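Local coordinates for DUF4442 domain-containing protein (Pseudomonas aeruginosa, PDB 1YOC) that is of unknown function but probably has the PaaI-like hot-dog fold and may act as a thioesterase on an acyl-thioester substrate, at the interface of chains A and B. Sequence-based numbering; all coordinates share one arbitrary frame. Chains: chain A/B, hypothetical protein PA1835.

Contact 1: the interface of chains A and B. Residues chain A 53-55, 62, 64-65; chain B 26, 28, 68.
In the hot-dog fold expected of a PaaI-like protein, a central helix is wrapped by a sheet, and this contact joins the N-terminal end of that helix (63-81) and the 3-10 turn 52-54 of chain A to the 3-10 turn 27-32 of chain B. B:Tyr28 enters between the two chain A segments. Its backbone N donates to the carbonyl A:Leu55 O at 2.9 Å, with 174° at the hydrogen and the donor in the carbonyl plane. The phenol ring swings away from this bond because CG stands anti to the backbone N (chi1 -161°), which turns the ring toward A:Ala65. There the methyl A:Ala65 CB sits over the ring centre, 3.9 Å above its plane, while the carbonyl A:Glu53 O meets the ring edge in plane, 3.4 Å from B:Tyr28 CD1. A:Val54 CG1 lies toward the rim on the same face as A:Ala65 CB, 3.9 Å from B:Tyr28 CD1. The A:His62 imidazole meets the phenol edge-to-face, the planes 57° apart, with B:Tyr28 CD2 above the rim of the imidazole. Farther along, the amide nitrogen B:Asn68 ND2 comes to 3.2 Å from A:His62 NE2, the amide and imidazole planes nearly perpendicular, and 3.4 Å from A:Ile64 CB. The site fixes one tyrosine by backbone and ring at once, tying the 27-32 turn of one subunit to the 52-55 segment and the start of the central helix of the other, which probably stabilises the dimer.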
loop_
_atom_site.group_PDB
_atom_site.type_symbol
_atom_site.label_atom_id
_atom_site.label_comp_id
_atom_site.label_asym_id
_atom_site.label_seq_id
_atom_site.Cartn_x
_atom_site.Cartn_y
_atom_site.Cartn_z
ATOM N N GLU A 53 -3.842 2.115 -15.131
ATOM C CA GLU A 53 -3.613 2.898 -13.902
ATOM C C GLU A 53 -3.007 2.158 -12.694
ATOM O O GLU A 53 -2.359 2.797 -11.851
ATOM C CB GLU A 53 -4.922 3.578 -13.437
ATOM C CG GLU A 53 -5.453 4.685 -14.369
ATOM C CD GLU A 53 -6.296 4.154 -15.520
ATOM O OE1 GLU A 53 -6.299 2.922 -15.795
ATOM O OE2 GLU A 53 -6.973 4.994 -16.174
ATOM N N VAL A 54 -3.212 0.842 -12.598
ATOM C CA VAL A 54 -2.700 0.106 -11.440
ATOM C C VAL A 54 -1.548 -0.843 -11.724
ATOM O O VAL A 54 -1.232 -1.745 -10.932
ATOM C CB VAL A 54 -3.840 -0.689 -10.693
ATOM C CG1 VAL A 54 -4.841 0.273 -10.177
ATOM C CG2 VAL A 54 -4.522 -1.711 -11.610
ATOM N N LEU A 55 -0.920 -0.632 -12.864
ATOM C CA LEU A 55 0.217 -1.457 -13.245
ATOM C C LEU A 55 1.543 -1.043 -12.633
ATOM O O LEU A 55 1.735 0.116 -12.248
ATOM C CB LEU A 55 0.386 -1.423 -14.770
ATOM C CG LEU A 55 -0.816 -1.964 -15.555
ATOM C CD1 LEU A 55 -0.429 -2.087 -17.049
ATOM C CD2 LEU A 55 -1.237 -3.306 -15.027
ATOM N N HIS A 62 0.201 -3.671 -9.608
ATOM C CA HIS A 62 1.146 -3.148 -8.588
ATOM C C HIS A 62 0.853 -3.667 -7.159
ATOM O O HIS A 62 -0.289 -3.659 -6.699
ATOM C CB HIS A 62 1.089 -1.614 -8.635
ATOM C CG HIS A 62 2.228 -0.930 -7.936
ATOM N ND1 HIS A 62 3.169 -0.154 -8.602
ATOM C CD2 HIS A 62 2.519 -0.829 -6.619
ATOM C CE1 HIS A 62 3.989 0.399 -7.717
ATOM N NE2 HIS A 62 3.619 0.001 -6.504
ATOM N N ILE A 64 1.269 -2.410 -4.357
ATOM C CA ILE A 64 0.680 -1.483 -3.408
ATOM C C ILE A 64 -0.796 -1.274 -3.731
ATOM O O ILE A 64 -1.569 -0.885 -2.858
ATOM C CB ILE A 64 1.527 -0.138 -3.366
ATOM C CG1 ILE A 64 2.999 -0.463 -2.970
ATOM C CG2 ILE A 64 0.935 0.853 -2.324
ATOM C CD1 ILE A 64 3.196 -1.212 -1.620
ATOM N N ALA A 65 -1.188 -1.533 -4.989
ATOM C CA ALA A 65 -2.614 -1.485 -5.323
ATOM C C ALA A 65 -3.276 -2.666 -4.552
ATOM O O ALA A 65 -4.404 -2.555 -4.058
ATOM C CB ALA A 65 -2.809 -1.684 -6.820
ATOM N N ALA B 26 5.530 3.144 -14.818
ATOM C CA ALA B 26 5.323 2.395 -13.532
ATOM C C ALA B 26 4.076 3.128 -13.072
ATOM O O ALA B 26 4.080 3.809 -12.050
ATOM C CB ALA B 26 6.488 2.659 -12.562
ATOM N N TYR B 28 1.074 2.844 -11.372
ATOM C CA TYR B 28 0.494 3.062 -10.068
ATOM C C TYR B 28 1.270 4.035 -9.177
ATOM O O TYR B 28 0.683 4.610 -8.281
ATOM C CB TYR B 28 0.187 1.722 -9.345
ATOM C CG TYR B 28 -0.808 1.919 -8.224
ATOM C CD1 TYR B 28 -2.105 2.405 -8.484
ATOM C CD2 TYR B 28 -0.439 1.672 -6.883
ATOM C CE1 TYR B 28 -2.997 2.649 -7.421
ATOM C CE2 TYR B 28 -1.326 1.899 -5.831
ATOM C CZ TYR B 28 -2.580 2.389 -6.103
ATOM O OH TYR B 28 -3.392 2.675 -5.055
ATOM N N ASN B 68 3.126 3.280 -0.670
ATOM C CA ASN B 68 3.549 3.431 -2.063
ATOM C C ASN B 68 4.887 4.173 -2.184
ATOM O O ASN B 68 5.764 3.799 -2.996
ATOM C CB ASN B 68 2.461 4.168 -2.844
ATOM C CG ASN B 68 2.331 3.673 -4.308
ATOM O OD1 ASN B 68 1.549 4.239 -5.080
ATOM N ND2 ASN B 68 3.069 2.614 -4.679
#

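Contact 2: the interface of chains A and B. Residues chain A 28, 31-32, 68; chain B 28, 31-32, 68.
A:Tyr28 and B:Tyr28 approach from opposite directions across the two-fold axis, and each phenol hydroxyl ends beside the serine of the other chain. The tight part is this polar centre. A:Tyr28 OH lies 2.8 Å from B:Ser31 OG, and the twin pair A:Ser31 OG and B:Tyr28 OH is 2.7 Å apart; both are hydrogen bonds whose direction the coordinates do not decide. Each serine also donates within its own chain: A:Ser31 OG reaches the carbonyl A:Tyr28 O at 2.7 Å, nearly along the C=O axis with a C=O...donor angle of 168°. That turn is possible because OG is tucked between the backbone N and the carbonyl carbon (chi1 62°). With the serine hydrogen committed to its own carbonyl, the tyrosine is the likelier donor across the interface. The amide oxygen A:Asn68 OD1 is a further partner, 3.0 Å from B:Tyr28 OH; its amide plane is turned 53° from the phenol ring. The two acceptors would then compete for one phenol hydrogen, and which receives it is not seen. Packing is looser around this centre, where contacts are mostly between carbons: the serine methylenes A:Ser31 CB and B:Ser31 CB face each other at 4.0 Å, and the isoleucines lie obliquely beside the rings. Little of either isoleucine is buried by the partner, against about 50 Å² of each tyrosine. On that margin, the branch methyl A:Ile32 CG2 lies 3.9 Å from B:Tyr28 CE1.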
loop_
_atom_site.group_PDB
_atom_site.type_symbol
_atom_site.label_atom_id
_atom_site.label_comp_id
_atom_site.label_asym_id
_atom_site.label_seq_id
_atom_site.Cartn_x
_atom_site.Cartn_y
_atom_site.Cartn_z
ATOM N N TYR A 28 -7.866 8.171 -1.544
ATOM C CA TYR A 28 -6.814 7.310 -2.072
ATOM C C TYR A 28 -7.347 5.956 -2.492
ATOM O O TYR A 28 -6.763 5.327 -3.368
ATOM C CB TYR A 28 -5.649 7.150 -1.091
ATOM C CG TYR A 28 -4.442 6.585 -1.809
ATOM C CD1 TYR A 28 -3.927 7.236 -2.942
ATOM C CD2 TYR A 28 -3.854 5.384 -1.394
ATOM C CE1 TYR A 28 -2.842 6.707 -3.651
ATOM C CE2 TYR A 28 -2.762 4.841 -2.102
ATOM C CZ TYR A 28 -2.270 5.507 -3.219
ATOM O OH TYR A 28 -1.209 4.963 -3.913
ATOM N N SER A 31 -8.110 5.367 -6.261
ATOM C CA SER A 31 -7.024 5.111 -7.214
ATOM C C SER A 31 -7.088 3.690 -7.773
ATOM O O SER A 31 -6.499 3.410 -8.816
ATOM C CB SER A 31 -5.637 5.338 -6.569
ATOM O OG SER A 31 -5.387 4.469 -5.476
ATOM N N ILE A 32 -7.764 2.781 -7.078
ATOM C CA ILE A 32 -7.877 1.421 -7.641
ATOM C C ILE A 32 -9.253 1.081 -8.211
ATOM O O ILE A 32 -9.482 -0.060 -8.656
ATOM C CB ILE A 32 -7.512 0.324 -6.608
ATOM C CG1 ILE A 32 -8.502 0.334 -5.440
ATOM C CG2 ILE A 32 -6.032 0.541 -6.144
ATOM C CD1 ILE A 32 -8.386 -0.902 -4.514
ATOM N N ASN A 68 -3.719 -1.634 -1.023
ATOM C CA ASN A 68 -4.810 -0.658 -0.911
ATOM C C ASN A 68 -6.132 -1.416 -0.805
ATOM O O ASN A 68 -6.980 -1.058 0.008
ATOM C CB ASN A 68 -4.818 0.243 -2.151
ATOM C CG ASN A 68 -5.307 1.707 -1.861
ATOM O OD1 ASN A 68 -5.413 2.527 -2.784
ATOM N ND2 ASN A 68 -5.545 2.024 -0.613
ATOM N N TYR B 28 1.074 2.844 -11.372
ATOM C CA TYR B 28 0.494 3.062 -10.068
ATOM C C TYR B 28 1.270 4.035 -9.177
ATOM O O TYR B 28 0.683 4.610 -8.281
ATOM C CB TYR B 28 0.187 1.722 -9.345
ATOM C CG TYR B 28 -0.808 1.919 -8.224
ATOM C CD1 TYR B 28 -2.105 2.405 -8.484
ATOM C CD2 TYR B 28 -0.439 1.672 -6.883
ATOM C CE1 TYR B 28 -2.997 2.649 -7.421
ATOM C CE2 TYR B 28 -1.326 1.899 -5.831
ATOM C CZ TYR B 28 -2.580 2.389 -6.103
ATOM O OH TYR B 28 -3.392 2.675 -5.055
ATOM N N SER B 31 -0.135 7.555 -8.793
ATOM C CA SER B 31 -1.257 7.817 -7.893
ATOM C C SER B 31 -0.814 8.696 -6.721
ATOM O O SER B 31 -1.667 9.326 -6.091
ATOM C CB SER B 31 -1.907 6.521 -7.344
ATOM O OG SER B 31 -0.996 5.747 -6.548
ATOM N N ILE B 32 0.487 8.732 -6.403
ATOM C CA ILE B 32 0.913 9.660 -5.335
ATOM C C ILE B 32 1.743 10.837 -5.878
ATOM O O ILE B 32 2.165 11.688 -5.102
ATOM C CB ILE B 32 1.707 8.962 -4.195
ATOM C CG1 ILE B 32 2.996 8.315 -4.719
ATOM C CG2 ILE B 32 0.832 7.876 -3.526
ATOM C CD1 ILE B 32 3.938 7.837 -3.554
ATOM N N ASN B 68 3.126 3.280 -0.670
ATOM C CA ASN B 68 3.549 3.431 -2.063
ATOM C C ASN B 68 4.887 4.173 -2.184
ATOM O O ASN B 68 5.764 3.799 -2.996
ATOM C CB ASN B 68 2.461 4.168 -2.844
ATOM C CG ASN B 68 2.331 3.673 -4.308
ATOM O OD1 ASN B 68 1.549 4.239 -5.080
ATOM N ND2 ASN B 68 3.069 2.614 -4.679
#

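Contact 3: the interface of chains A and B. Residues chain A 92-95; chain B 93-96.
A:Met93 and B:Val95 pair as neighbours in an antiparallel beta ladder, where strand 86-97 of each chain meets its copy and joins the two hot-dog sheets of this PaaI-like family. The amide B:Val95 N donates to A:Met93 O at 2.8 Å with 166° at the hydrogen, and the returning bond, A:Met93 N to B:Val95 O, is longer at 3.1 Å. In that second bond the donor is tilted 32° from the carbonyl plane. The twin pair of A:Val95 with B:Met93 repeats the pattern. Between them the two-fold axis passes A:Thr94 and B:Thr94, whose hydroxyls OG1 and OG1 form a hydrogen bond of 2.9 Å. Both hydroxyls lie beside their own backbone N (chi1 -71° in A:Thr94), while the methyls CG2 stand anti to it; each hydroxyl also passes the opposing methyl, A:Thr94 OG1 to B:Thr94 CG2 being 3.4 Å. On the other side of the ladder, A:Val95 CG2 packs against B:Met93 CB at 3.8 Å, and the two methionine chains, bent at their last torsion, cross obliquely to bring A:Met93 CE and B:Met93 CE to 4.2 Å. Farther out, A:Gly92 pairs in the ladder with B:Glu96.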
loop_
_atom_site.group_PDB
_atom_site.type_symbol
_atom_site.label_atom_id
_atom_site.label_comp_id
_atom_site.label_asym_id
_atom_site.label_seq_id
_atom_site.Cartn_x
_atom_site.Cartn_y
_atom_site.Cartn_z
ATOM N N GLY A 92 -0.606 -1.206 12.236
ATOM C CA GLY A 92 0.414 -1.600 11.281
ATOM C C GLY A 92 -0.072 -2.765 10.457
ATOM O O GLY A 92 -1.197 -3.251 10.624
ATOM N N MET A 93 0.802 -3.259 9.612
ATOM C CA MET A 93 0.419 -4.323 8.698
ATOM C C MET A 93 1.626 -5.101 8.216
ATOM O O MET A 93 2.704 -4.532 8.037
ATOM C CB MET A 93 -0.288 -3.677 7.497
ATOM C CG MET A 93 -0.481 -4.568 6.275
ATOM S SD MET A 93 -1.332 -3.672 4.908
ATOM C CE MET A 93 -0.070 -2.538 4.203
ATOM N N THR A 94 1.420 -6.395 7.991
ATOM C CA THR A 94 2.445 -7.260 7.410
ATOM C C THR A 94 1.819 -7.945 6.200
ATOM O O THR A 94 0.692 -8.494 6.276
ATOM C CB THR A 94 2.947 -8.317 8.388
ATOM O OG1 THR A 94 3.734 -7.656 9.381
ATOM C CG2 THR A 94 3.856 -9.347 7.636
ATOM N N VAL A 95 2.527 -7.901 5.075
ATOM C CA VAL A 95 2.037 -8.549 3.843
ATOM C C VAL A 95 3.117 -9.445 3.251
ATOM O O VAL A 95 4.322 -9.297 3.540
ATOM C CB VAL A 95 1.656 -7.520 2.706
ATOM C CG1 VAL A 95 0.641 -6.484 3.244
ATOM C CG2 VAL A 95 2.912 -6.770 2.225
ATOM N N MET B 93 6.497 -7.157 3.337
ATOM C CA MET B 93 6.656 -5.796 3.857
ATOM C C MET B 93 5.933 -5.691 5.188
ATOM O O MET B 93 4.841 -6.251 5.354
ATOM C CB MET B 93 6.073 -4.739 2.898
ATOM C CG MET B 93 6.037 -3.326 3.549
ATOM S SD MET B 93 5.396 -2.047 2.422
ATOM C CE MET B 93 3.665 -2.544 2.308
ATOM N N THR B 94 6.582 -5.068 6.156
ATOM C CA THR B 94 5.923 -4.806 7.436
ATOM C C THR B 94 6.003 -3.310 7.652
ATOM O O THR B 94 7.057 -2.697 7.484
ATOM C CB THR B 94 6.575 -5.539 8.645
ATOM O OG1 THR B 94 6.375 -6.951 8.469
ATOM C CG2 THR B 94 5.884 -5.097 9.995
ATOM N N VAL B 95 4.883 -2.706 8.017
ATOM C CA VAL B 95 4.866 -1.270 8.270
ATOM C C VAL B 95 4.199 -0.977 9.648
ATOM O O VAL B 95 3.413 -1.782 10.170
ATOM C CB VAL B 95 4.046 -0.492 7.198
ATOM C CG1 VAL B 95 4.566 -0.817 5.792
ATOM C CG2 VAL B 95 2.513 -0.895 7.279
ATOM N N GLU B 96 4.543 0.181 10.221
ATOM C CA GLU B 96 3.912 0.670 11.458
ATOM C C GLU B 96 3.531 2.127 11.245
ATOM O O GLU B 96 4.309 2.932 10.680
ATOM C CB GLU B 96 4.873 0.558 12.656
ATOM C CG GLU B 96 4.980 -0.921 13.111
ATOM C CD GLU B 96 5.966 -1.080 14.239
ATOM O OE1 GLU B 96 7.172 -1.185 13.971
ATOM O OE2 GLU B 96 5.520 -1.064 15.393
#

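Contact 4: the interface of chains A and B. Residues chain A 67-68, 71, 93; chain B 63-64, 67, 93, 97.
Helix 63-81 of chain A runs against the start of the same helix in chain B, both in helical backbone conformation (A:Asn68 phi/psi -63/-43°), while strand 86-97 of each chain lies beside them in extended form. B:Ile64 is the side chain pushed between these elements. Its CG2, anti to the backbone N, rests on the helix backbone at A:Asn68 CA, 3.6 Å away; its other branch, CG1, lies alongside the A:Glu71 stem, 3.7 Å from A:Glu71 CB, the two chains sliding past each other in opposite directions. The end of that branch, B:Ile64 CD1, meets the thioether methyl A:Met93 CE at 3.8 Å, the side chains crossing at about a right angle. The same methyl touches B:Cys67 SG and B:Tyr97 OH, while A:Cys67 SG packs on the other methionine's methyl, B:Met93 CE, at 3.9 Å. A:Glu71 bends at its second torsion (chi2 91°), which swings the carboxylate off the apolar stem toward a water. Water 1 bridges the chains: it lies 2.6 Å from A:Glu71 OE1 and 2.7 Å from the phenol oxygen B:Tyr97 OH, at the edge of the ring and in its plane. The site joins an apolar packing of helix and strand to a water-mediated polar link, and so likely holds the central helices and the joined sheet in register across the dimer.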
loop_
_atom_site.group_PDB
_atom_site.type_symbol
_atom_site.label_atom_id
_atom_site.label_comp_id
_atom_site.label_asym_id
_atom_site.label_seq_id
_atom_site.Cartn_x
_atom_site.Cartn_y
_atom_site.Cartn_z
ATOM N N CYS A 67 -2.205 -3.848 -1.702
ATOM C CA CYS A 67 -2.248 -3.455 -0.295
ATOM C C CYS A 67 -3.447 -2.493 -0.049
ATOM O O CYS A 67 -4.050 -2.508 1.036
ATOM C CB CYS A 67 -0.953 -2.714 0.106
ATOM S SG CYS A 67 0.557 -3.686 0.185
ATOM N N ASN A 68 -3.719 -1.634 -1.023
ATOM C CA ASN A 68 -4.810 -0.658 -0.911
ATOM C C ASN A 68 -6.132 -1.416 -0.805
ATOM O O ASN A 68 -6.980 -1.058 0.008
ATOM C CB ASN A 68 -4.818 0.243 -2.151
ATOM C CG ASN A 68 -5.307 1.707 -1.861
ATOM O OD1 ASN A 68 -5.413 2.527 -2.784
ATOM N ND2 ASN A 68 -5.545 2.024 -0.613
ATOM N N GLU A 71 -6.406 -2.941 2.676
ATOM C CA GLU A 71 -6.737 -1.932 3.679
ATOM C C GLU A 71 -8.252 -1.615 3.635
ATOM O O GLU A 71 -8.921 -1.514 4.688
ATOM C CB GLU A 71 -5.932 -0.660 3.370
ATOM C CG GLU A 71 -6.309 0.514 4.229
ATOM C CD GLU A 71 -5.482 0.618 5.522
ATOM O OE1 GLU A 71 -5.048 -0.402 6.088
ATOM O OE2 GLU A 71 -5.294 1.760 5.986
ATOM N N MET A 93 0.802 -3.259 9.612
ATOM C CA MET A 93 0.419 -4.323 8.698
ATOM C C MET A 93 1.626 -5.101 8.216
ATOM O O MET A 93 2.704 -4.532 8.037
ATOM C CB MET A 93 -0.288 -3.677 7.497
ATOM C CG MET A 93 -0.481 -4.568 6.275
ATOM S SD MET A 93 -1.332 -3.672 4.908
ATOM C CE MET A 93 -0.070 -2.538 4.203
ATOM N N ALA B 63 -2.563 5.889 4.655
ATOM C CA ALA B 63 -1.565 4.879 5.044
ATOM C C ALA B 63 -0.956 4.172 3.825
ATOM O O ALA B 63 0.273 3.898 3.792
ATOM C CB ALA B 63 -2.237 3.806 5.959
ATOM N N ILE B 64 -1.793 3.854 2.844
ATOM C CA ILE B 64 -1.294 3.106 1.693
ATOM C C ILE B 64 -0.523 4.005 0.722
ATOM O O ILE B 64 0.319 3.511 -0.028
ATOM C CB ILE B 64 -2.443 2.270 1.046
ATOM C CG1 ILE B 64 -3.108 1.401 2.148
ATOM C CG2 ILE B 64 -1.885 1.321 -0.054
ATOM C CD1 ILE B 64 -2.096 0.347 2.839
ATOM N N CYS B 67 2.788 3.780 2.012
ATOM C CA CYS B 67 3.400 2.496 1.620
ATOM C C CYS B 67 3.906 2.613 0.190
ATOM O O CYS B 67 4.967 2.061 -0.145
ATOM C CB CYS B 67 2.397 1.332 1.678
ATOM S SG CYS B 67 1.913 0.850 3.337
ATOM N N MET B 93 6.497 -7.157 3.337
ATOM C CA MET B 93 6.656 -5.796 3.857
ATOM C C MET B 93 5.933 -5.691 5.188
ATOM O O MET B 93 4.841 -6.251 5.354
ATOM C CB MET B 93 6.073 -4.739 2.898
ATOM C CG MET B 93 6.037 -3.326 3.549
ATOM S SD MET B 93 5.396 -2.047 2.422
ATOM C CE MET B 93 3.665 -2.544 2.308
ATOM N N TYR B 97 2.327 2.465 11.686
ATOM C CA TYR B 97 1.809 3.807 11.523
ATOM C C TYR B 97 2.084 4.558 12.806
ATOM O O TYR B 97 1.464 4.295 13.834
ATOM C CB TYR B 97 0.313 3.726 11.214
ATOM C CG TYR B 97 0.075 2.868 9.988
ATOM C CD1 TYR B 97 0.657 3.210 8.760
ATOM C CD2 TYR B 97 -0.743 1.718 10.043
ATOM C CE1 TYR B 97 0.431 2.433 7.597
ATOM C CE2 TYR B 97 -0.969 0.937 8.878
ATOM C CZ TYR B 97 -0.386 1.310 7.676
ATOM O OH TYR B 97 -0.616 0.571 6.526
HETATM O O HOH W 1 -2.663 -1.164 6.722
#

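The contacts run along one two-fold interface, from the 3-10 turns to the paired strands. Contact 1 and contact 2 have C-alpha centres about 6 Å apart and share B:Tyr28 and B:Asn68, so one tyrosine serves both. Contact 4 lies about 11 Å from contact 2, shares A:Asn68 with it, and stands about 7 Å from contact 3, sharing both methionines at 93. Contact 1 and contact 3, about 18 Å apart, mark the far ends. Helix 63-81 takes part in contacts 1, 2 and 4 and strand 86-97 in contacts 3 and 4, which supports a continuous, probably biological, dimer.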